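Local coordinates for protein PrgB (PDB 6EVU) that promotes cell aggregation, biofilm formation and conjugation in Enterococcus faecalis by binding and compacting DNA, the part here being its adhesin domain, at residues A[55-59]-A[71-76]; A[84-89]-A[98-102]; A[143-147]-A[158-162]. The contacts are given in a common frame with arbitrary orientation. Residues are numbered along the deposited sequence.

Contact 1 (A[55-59]-A[71-76]); sequences TDFNK and KLRKDM. With PO4 (phosphate ion), chain B.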
loop_
_atom_site.group_PDB
_atom_site.type_symbol
_atom_site.label_atom_id
_atom_site.label_comp_id
_atom_site.label_asym_id
_atom_site.label_seq_id
_atom_site.Cartn_x
_atom_site.Cartn_y
_atom_site.Cartn_z
ATOM N N THR A 55 -10.713 22.056 -1.641
ATOM C CA THR A 55 -10.826 23.073 -0.597
ATOM C C THR A 55 -11.317 22.486 0.728
ATOM O O THR A 55 -11.007 23.038 1.784
ATOM C CB THR A 55 -11.717 24.227 -1.058
ATOM O OG1 THR A 55 -13.018 23.745 -1.415
ATOM C CG2 THR A 55 -11.110 24.826 -2.296
ATOM N N ASP A 56 -12.067 21.369 0.698
ATOM C CA ASP A 56 -12.414 20.662 1.929
ATOM C C ASP A 56 -11.255 19.789 2.375
ATOM O O ASP A 56 -10.913 19.730 3.564
ATOM C CB ASP A 56 -13.666 19.815 1.729
ATOM C CG ASP A 56 -14.915 20.668 1.516
ATOM O OD1 ASP A 56 -15.032 21.778 2.124
ATOM O OD2 ASP A 56 -15.789 20.251 0.715
ATOM N N PHE A 57 -10.619 19.122 1.423
ATOM C CA PHE A 57 -9.530 18.243 1.790
ATOM C C PHE A 57 -8.364 19.003 2.413
ATOM O O PHE A 57 -7.672 18.488 3.301
ATOM C CB PHE A 57 -9.062 17.472 0.553
ATOM C CG PHE A 57 -7.863 16.626 0.835
ATOM C CD1 PHE A 57 -7.991 15.425 1.533
ATOM C CD2 PHE A 57 -6.581 17.069 0.476
ATOM C CE1 PHE A 57 -6.858 14.673 1.848
ATOM C CE2 PHE A 57 -5.455 16.295 0.783
ATOM C CZ PHE A 57 -5.604 15.122 1.501
ATOM N N ASN A 58 -8.095 20.225 1.944
ATOM C CA ASN A 58 -6.896 20.914 2.387
ATOM C C ASN A 58 -7.048 21.584 3.753
ATOM O O ASN A 58 -6.053 22.090 4.284
ATOM C CB ASN A 58 -6.468 21.939 1.328
ATOM C CG ASN A 58 -5.742 21.281 0.194
ATOM O OD1 ASN A 58 -5.029 20.306 0.402
ATOM N ND2 ASN A 58 -5.913 21.798 -1.016
ATOM N N LYS A 59 -8.238 21.581 4.346
ATOM C CA LYS A 59 -8.421 22.247 5.625
ATOM C C LYS A 59 -7.927 21.387 6.769
ATOM O O LYS A 59 -8.222 20.187 6.847
ATOM C CB LYS A 59 -9.880 22.543 5.829
ATOM C CG LYS A 59 -10.319 23.650 4.927
ATOM C CD LYS A 59 -11.782 23.875 5.092
ATOM C CE LYS A 59 -12.243 25.158 4.466
ATOM N NZ LYS A 59 -13.674 25.200 4.862
ATOM N N LYS A 71 -3.794 16.006 6.738
ATOM C CA LYS A 71 -5.004 16.270 5.966
ATOM C C LYS A 71 -5.886 15.030 5.830
ATOM O O LYS A 71 -7.130 15.140 5.830
ATOM C CB LYS A 71 -4.639 16.823 4.585
ATOM C CG LYS A 71 -4.045 18.234 4.684
ATOM C CD LYS A 71 -3.604 18.716 3.289
ATOM C CE LYS A 71 -2.991 20.130 3.362
ATOM N NZ LYS A 71 -2.697 20.561 1.941
ATOM N N LEU A 72 -5.272 13.873 5.671
ATOM C CA LEU A 72 -6.001 12.624 5.561
ATOM C C LEU A 72 -6.737 12.215 6.825
ATOM O O LEU A 72 -7.789 11.633 6.753
ATOM C CB LEU A 72 -5.089 11.496 5.108
ATOM C CG LEU A 72 -4.741 11.522 3.633
ATOM C CD1 LEU A 72 -3.564 10.622 3.347
ATOM C CD2 LEU A 72 -5.941 11.129 2.797
ATOM N N ARG A 73 -6.159 12.505 7.985
ATOM C CA ARG A 73 -6.748 12.069 9.240
ATOM C C ARG A 73 -7.876 12.925 9.806
ATOM O O ARG A 73 -7.778 13.485 10.868
ATOM C CB ARG A 73 -5.656 11.880 10.291
ATOM C CG ARG A 73 -4.672 10.782 9.971
ATOM C CD ARG A 73 -3.742 10.501 11.129
ATOM N NE ARG A 73 -3.112 11.729 11.551
ATOM C CZ ARG A 73 -1.941 12.156 11.116
ATOM N NH1 ARG A 73 -1.226 11.439 10.284
ATOM N NH2 ARG A 73 -1.481 13.302 11.539
ATOM N N LYS A 74 -8.949 12.994 9.052
ATOM C CA LYS A 74 -10.162 13.665 9.430
ATOM C C LYS A 74 -11.305 12.857 8.815
ATOM O O LYS A 74 -11.125 12.157 7.839
ATOM C CB LYS A 74 -10.182 15.138 9.045
ATOM C CG LYS A 74 -10.093 15.462 7.577
ATOM C CD LYS A 74 -10.302 16.952 7.351
ATOM C CE LYS A 74 -9.898 17.379 5.950
ATOM N NZ LYS A 74 -8.435 17.491 5.836
ATOM N N ASP A 75 -12.472 12.949 9.415
ATOM C CA ASP A 75 -13.619 12.178 8.947
ATOM C C ASP A 75 -14.332 13.014 7.898
ATOM O O ASP A 75 -14.876 14.077 8.222
ATOM C CB ASP A 75 -14.532 11.876 10.132
ATOM C CG ASP A 75 -15.625 10.894 9.784
ATOM O OD1 ASP A 75 -15.957 10.725 8.614
ATOM O OD2 ASP A 75 -16.136 10.253 10.714
ATOM N N MET A 76 -14.326 12.553 6.652
ATOM C CA MET A 76 -14.997 13.286 5.576
ATOM C C MET A 76 -16.309 12.634 5.161
ATOM O O MET A 76 -16.839 12.972 4.100
ATOM C CB MET A 76 -14.069 13.416 4.375
ATOM C CG MET A 76 -12.820 14.176 4.721
ATOM S SD MET A 76 -13.100 15.857 5.256
ATOM C CE MET A 76 -13.242 16.784 3.713
HETATM P P PO4 B . -4.168 11.948 15.264
HETATM O O1 PO4 B . -2.691 11.666 15.472
HETATM O O2 PO4 B . -4.917 10.624 15.404
HETATM O O3 PO4 B . -4.642 12.885 16.362
HETATM O O4 PO4 B . -4.519 12.622 13.968
#

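Contact 2 (A[84-89]-A[98-102]); sequences FQNSFV and GGYAV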
loop_
_atom_site.group_PDB
_atom_site.type_symbol
_atom_site.label_atom_id
_atom_site.label_comp_id
_atom_site.label_asym_id
_atom_site.label_seq_id
_atom_site.Cartn_x
_atom_site.Cartn_y
_atom_site.Cartn_z
ATOM N N PHE A 84 -14.732 15.655 -10.347
ATOM C CA PHE A 84 -13.380 15.290 -10.772
ATOM C C PHE A 84 -12.504 16.533 -10.940
ATOM O O PHE A 84 -11.343 16.560 -10.502
ATOM C CB PHE A 84 -13.476 14.486 -12.073
ATOM C CG PHE A 84 -12.159 13.917 -12.566
ATOM C CD1 PHE A 84 -11.419 13.003 -11.835
ATOM C CD2 PHE A 84 -11.683 14.284 -13.805
ATOM C CE1 PHE A 84 -10.212 12.483 -12.368
ATOM C CE2 PHE A 84 -10.499 13.774 -14.318
ATOM C CZ PHE A 84 -9.766 12.859 -13.611
ATOM N N GLN A 85 -13.074 17.594 -11.505
ATOM C CA GLN A 85 -12.363 18.867 -11.649
ATOM C C GLN A 85 -11.863 19.420 -10.306
ATOM O O GLN A 85 -10.678 19.738 -10.166
ATOM C CB GLN A 85 -13.262 19.907 -12.346
ATOM C CG GLN A 85 -12.502 21.098 -12.944
ATOM C CD GLN A 85 -12.026 22.112 -11.892
ATOM O OE1 GLN A 85 -12.727 22.406 -10.903
ATOM N NE2 GLN A 85 -10.824 22.656 -12.106
ATOM N N ASN A 86 -12.762 19.650 -9.343
ATOM C CA ASN A 86 -12.382 20.417 -8.160
ATOM C C ASN A 86 -11.792 19.541 -7.051
ATOM O O ASN A 86 -11.407 20.070 -5.993
ATOM C CB ASN A 86 -13.575 21.244 -7.631
ATOM C CG ASN A 86 -14.778 20.386 -7.190
ATOM O OD1 ASN A 86 -14.633 19.242 -6.725
ATOM N ND2 ASN A 86 -15.986 20.989 -7.273
ATOM N N SER A 87 -11.672 18.232 -7.290
ATOM C CA SER A 87 -11.013 17.314 -6.357
ATOM C C SER A 87 -9.504 17.214 -6.581
ATOM O O SER A 87 -8.822 16.549 -5.811
ATOM C CB SER A 87 -11.644 15.920 -6.435
ATOM O OG SER A 87 -11.287 15.274 -7.642
ATOM N N PHE A 88 -8.954 17.941 -7.557
ATOM C CA PHE A 88 -7.530 17.909 -7.881
ATOM C C PHE A 88 -6.714 18.611 -6.795
ATOM O O PHE A 88 -6.991 19.765 -6.429
ATOM C CB PHE A 88 -7.311 18.572 -9.256
ATOM C CG PHE A 88 -5.871 18.679 -9.658
ATOM C CD1 PHE A 88 -5.199 17.564 -10.161
ATOM C CD2 PHE A 88 -5.168 19.878 -9.504
ATOM C CE1 PHE A 88 -3.853 17.648 -10.509
ATOM C CE2 PHE A 88 -3.848 19.948 -9.824
ATOM C CZ PHE A 88 -3.190 18.828 -10.317
ATOM N N VAL A 89 -5.672 17.936 -6.304
ATOM C CA VAL A 89 -4.856 18.459 -5.211
ATOM C C VAL A 89 -3.393 18.481 -5.644
ATOM O O VAL A 89 -2.952 17.613 -6.411
ATOM C CB VAL A 89 -5.045 17.626 -3.902
ATOM C CG1 VAL A 89 -6.451 17.838 -3.332
ATOM C CG2 VAL A 89 -4.859 16.188 -4.153
ATOM N N GLY A 98 0.330 16.053 -9.437
ATOM C CA GLY A 98 -0.803 16.133 -8.500
ATOM C C GLY A 98 -1.661 14.866 -8.498
ATOM O O GLY A 98 -1.254 13.792 -8.955
ATOM N N GLY A 99 -2.869 15.001 -7.956
ATOM C CA GLY A 99 -3.735 13.833 -7.797
ATOM C C GLY A 99 -5.145 14.291 -7.466
ATOM O O GLY A 99 -5.475 15.466 -7.632
ATOM N N TYR A 100 -5.988 13.344 -7.023
ATOM C CA TYR A 100 -7.417 13.609 -6.814
ATOM C C TYR A 100 -7.892 13.033 -5.498
ATOM O O TYR A 100 -7.594 11.873 -5.190
ATOM C CB TYR A 100 -8.276 12.995 -7.942
ATOM C CG TYR A 100 -7.773 13.464 -9.272
ATOM C CD1 TYR A 100 -8.237 14.628 -9.815
ATOM C CD2 TYR A 100 -6.785 12.763 -9.931
ATOM C CE1 TYR A 100 -7.726 15.109 -11.042
ATOM C CE2 TYR A 100 -6.255 13.217 -11.150
ATOM C CZ TYR A 100 -6.730 14.368 -11.689
ATOM O OH TYR A 100 -6.166 14.810 -12.898
ATOM N N ALA A 101 -8.702 13.813 -4.743
ATOM C CA ALA A 101 -9.213 13.382 -3.441
ATOM C C ALA A 101 -10.570 12.694 -3.612
ATOM O O ALA A 101 -11.472 13.234 -4.264
ATOM C CB ALA A 101 -9.352 14.571 -2.474
ATOM N N VAL A 102 -10.731 11.522 -3.007
ATOM C CA VAL A 102 -11.915 10.688 -3.239
ATOM C C VAL A 102 -12.330 10.058 -1.917
ATOM O O VAL A 102 -11.474 9.698 -1.104
ATOM C CB VAL A 102 -11.622 9.588 -4.291
ATOM C CG1 VAL A 102 -12.836 8.660 -4.493
ATOM C CG2 VAL A 102 -11.172 10.217 -5.610
#

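Contact 3 (A[143-147]-A[158-162]); sequences GTLNA and FIGTN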
loop_
_atom_site.group_PDB
_atom_site.type_symbol
_atom_site.label_atom_id
_atom_site.label_comp_id
_atom_site.label_asym_id
_atom_site.label_seq_id
_atom_site.Cartn_x
_atom_site.Cartn_y
_atom_site.Cartn_z
ATOM N N GLY A 143 -17.032 5.359 9.329
ATOM C CA GLY A 143 -16.615 4.140 8.652
ATOM C C GLY A 143 -16.176 4.326 7.211
ATOM O O GLY A 143 -16.253 3.371 6.412
ATOM N N THR A 144 -15.636 5.499 6.875
ATOM C CA THR A 144 -15.161 5.789 5.533
ATOM C C THR A 144 -13.653 5.954 5.561
ATOM O O THR A 144 -13.034 6.086 6.624
ATOM C CB THR A 144 -15.782 7.079 4.970
ATOM O OG1 THR A 144 -15.473 8.173 5.831
ATOM C CG2 THR A 144 -17.326 6.922 4.886
ATOM N N LEU A 145 -13.061 5.998 4.373
ATOM C CA LEU A 145 -11.651 6.370 4.253
ATOM C C LEU A 145 -11.535 7.474 3.226
ATOM O O LEU A 145 -12.362 7.586 2.308
ATOM C CB LEU A 145 -10.742 5.191 3.797
ATOM C CG LEU A 145 -10.622 4.063 4.803
ATOM C CD1 LEU A 145 -10.032 2.867 4.044
ATOM C CD2 LEU A 145 -9.929 4.369 6.091
ATOM N N ASN A 146 -10.483 8.307 3.370
ATOM C CA ASN A 146 -10.177 9.296 2.365
ATOM C C ASN A 146 -8.997 8.788 1.547
ATOM O O ASN A 146 -8.091 8.163 2.080
ATOM C CB ASN A 146 -9.817 10.629 3.010
ATOM C CG ASN A 146 -10.795 11.031 4.106
ATOM O OD1 ASN A 146 -12.007 10.916 3.932
ATOM N ND2 ASN A 146 -10.265 11.499 5.259
ATOM N N ALA A 147 -8.995 9.141 0.267
ATOM C CA ALA A 147 -7.928 8.718 -0.616
ATOM C C ALA A 147 -7.501 9.899 -1.449
ATOM O O ALA A 147 -8.326 10.705 -1.899
ATOM C CB ALA A 147 -8.365 7.580 -1.533
ATOM N N PHE A 158 -2.567 7.673 -1.367
ATOM C CA PHE A 158 -2.465 7.990 0.057
ATOM C C PHE A 158 -3.840 7.794 0.641
ATOM O O PHE A 158 -4.811 8.290 0.074
ATOM C CB PHE A 158 -2.010 9.439 0.271
ATOM C CG PHE A 158 -0.602 9.724 -0.220
ATOM C CD1 PHE A 158 -0.371 9.895 -1.577
ATOM C CD2 PHE A 158 0.485 9.853 0.678
ATOM C CE1 PHE A 158 0.956 10.201 -2.058
ATOM C CE2 PHE A 158 1.809 10.111 0.192
ATOM C CZ PHE A 158 2.019 10.281 -1.151
ATOM N N ILE A 159 -3.951 7.033 1.734
ATOM C CA ILE A 159 -5.273 6.666 2.247
ATOM C C ILE A 159 -5.302 6.894 3.746
ATOM O O ILE A 159 -4.370 6.513 4.473
ATOM C CB ILE A 159 -5.606 5.192 1.872
ATOM C CG1 ILE A 159 -5.842 5.110 0.318
ATOM C CG2 ILE A 159 -6.856 4.631 2.687
ATOM C CD1 ILE A 159 -6.031 3.770 -0.236
ATOM N N GLY A 160 -6.422 7.431 4.247
ATOM C CA GLY A 160 -6.476 7.599 5.696
ATOM C C GLY A 160 -7.805 8.182 6.132
ATOM O O GLY A 160 -8.623 8.600 5.304
ATOM N N THR A 161 -7.987 8.237 7.456
ATOM C CA THR A 161 -9.180 8.842 8.053
ATOM C C THR A 161 -8.881 9.141 9.523
ATOM O O THR A 161 -7.789 8.892 10.015
ATOM C CB THR A 161 -10.403 7.929 7.873
ATOM O OG1 THR A 161 -11.583 8.680 8.278
ATOM C CG2 THR A 161 -10.304 6.706 8.778
ATOM N N ASN A 162 -9.855 9.695 10.205
ATOM C CA ASN A 162 -9.789 9.956 11.635
ATOM C C ASN A 162 -9.865 8.652 12.416
ATOM O O ASN A 162 -10.692 7.793 12.105
ATOM C CB ASN A 162 -11.016 10.836 11.961
ATOM C CG ASN A 162 -11.071 11.272 13.357
ATOM O OD1 ASN A 162 -10.069 11.661 13.959
ATOM N ND2 ASN A 162 -12.275 11.294 13.884
HETATM O O HOH W 1 -13.159 9.824 6.147
#

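Contact 1 (A[55-59]-A[71-76])
Hydrogen bonding centres on the ammonium group of Lys74, which donates to three backbone carbonyls: Phe57 O at 2.8 Å and Lys59 O at 2.9 Å across the contact, and Lys71 O at 2.7 Å within its own segment. One ammonium group thus gathers carbonyls from the 55-59 and 71-76 segments, joining them at one point. A second lysine of the same segment also donates across: Lys71 NZ reaches Asn58 OD1 at 2.8 Å. The two short helices lie on the outer side of the six-stranded antiparallel sheet of this adhesin domain, and the 71-76 segment leaves its helix through an inverse gamma turn centred on Arg73. Phe57, Leu72 and Met76 are buried against the sheet, on Val148, Ala299 and Asn146 respectively. The Phe57 ring takes Lys71 CB over one face, a CH-pi contact 4.1 Å from the centroid, and meets Leu72 at its edge (CE1 to CD2, 3.8 Å). Met76 closes the other end, its CE 3.6 Å from Asp56 CB. Arg73 NE donates to O4 of a phosphate ion at 2.9 Å, an ion probably brought by the crystallisation liquor and also bound by Val296 N.

Contact 2 (A[84-89]-A[98-102])
Phe84 begins the contact by laying its ring over one face of Tyr100 in an offset stack, centroids 4.6 Å apart and planes at 18°; Ile46 of strand 42-47 touches both rings. The chain then bends through a type I turn from Gln85 to Phe88, which turns it toward the neighbouring strand. Ser87 directs CB toward that strand, and its carbonyl accepts the first bond, Ala101 N to Ser87 O at 2.9 Å, with a CA-H...O contact from Tyr100 CA to the same oxygen at 3.4 Å. Phe88 forms a non-hydrogen-bonded pair with Tyr100 and turns its ring edge toward the tyrosine face, centroids 5.6 Å apart and planes at 61°, so Tyr100 is held between two phenylalanines. Val89 pairs with Gly99 through two bonds, Val89 N to Gly99 O at 2.8 Å and Gly99 N to Val89 O at 3.0 Å, and places its side chain on the opposite face from Phe88. Next to this pair, Gly98 has positive phi, and a CB there would clash with Phe88 CZ and Val89 O. The arrangement is an antiparallel beta hairpin, strands 88-89 and 99-104, bearing an aromatic cluster on one face.

Contact 3 (A[143-147]-A[158-162])
Leu145 lies along the neighbouring strand, its CD1 3.9 Å from Ile159 CG2 and its CD2 3.6 Å from Thr161 CG2. Ala147 adds to this apolar layer with its CB 4.0 Å from Ile159 CG1, and strand 169-179 of the larger sheet covers it: Leu145 touches Val169 and Thr171, and Ile159 also reaches Thr171. The backbones run antiparallel, the strand axes 4.7 Å apart at closest approach and 162° between their directions. Asn146 and Gly160 form the hydrogen-bonded pair, Asn146 N to Gly160 O at 2.7 Å and Gly160 N to Asn146 O at 2.8 Å; the next pair, Ala147 with Ile159, is non-hydrogen-bonded and is joined by CA-H...O contacts of 3.2 Å, Ile159 CA to Asn146 O and Ala147 CA to Phe158 O. This is the beta hairpin of strands 145-150 and 157-160, inside the six-stranded antiparallel sheet: strand 99-104 flanks it on one side and strand 299-302 on the other. On the face bearing Asn146 the contact turns polar. A water donates to Asn146 OD1 at 2.7 Å and is hydrogen-bonded to Thr144 OG1 and Thr161 OG1, both at 2.9 Å, bridging Thr144 and Asn146 of one segment to Thr161 of the other; Thr144 OG1 also bonds to Ser142. The other end of the amide, Asn146 ND2, bonds to the carbonyls of Lys74 and Leu72.

The three contacts come in series along the chain and lie on the same side of its centre. Contacts 2 and 3 are hairpins of one six-stranded antiparallel sheet; with centres about 15 Å apart, they are joined where strands 99-104 and 145-150 run side by side and Val102 N approaches Ala147 O at 2.8 Å. Contact 1 packs against this sheet, its centre about 12 Å from that of contact 2 and about 9 Å from that of contact 3. Phe57 CD2 meets Val89 CG1 at 3.9 Å, while Asn146 ND2 binds the carbonyls of Leu72, ending helix 68-72, and Lys74. Side chains and hydrogen bonds thus connect all three within the adhesin's glucan-binding protein C region.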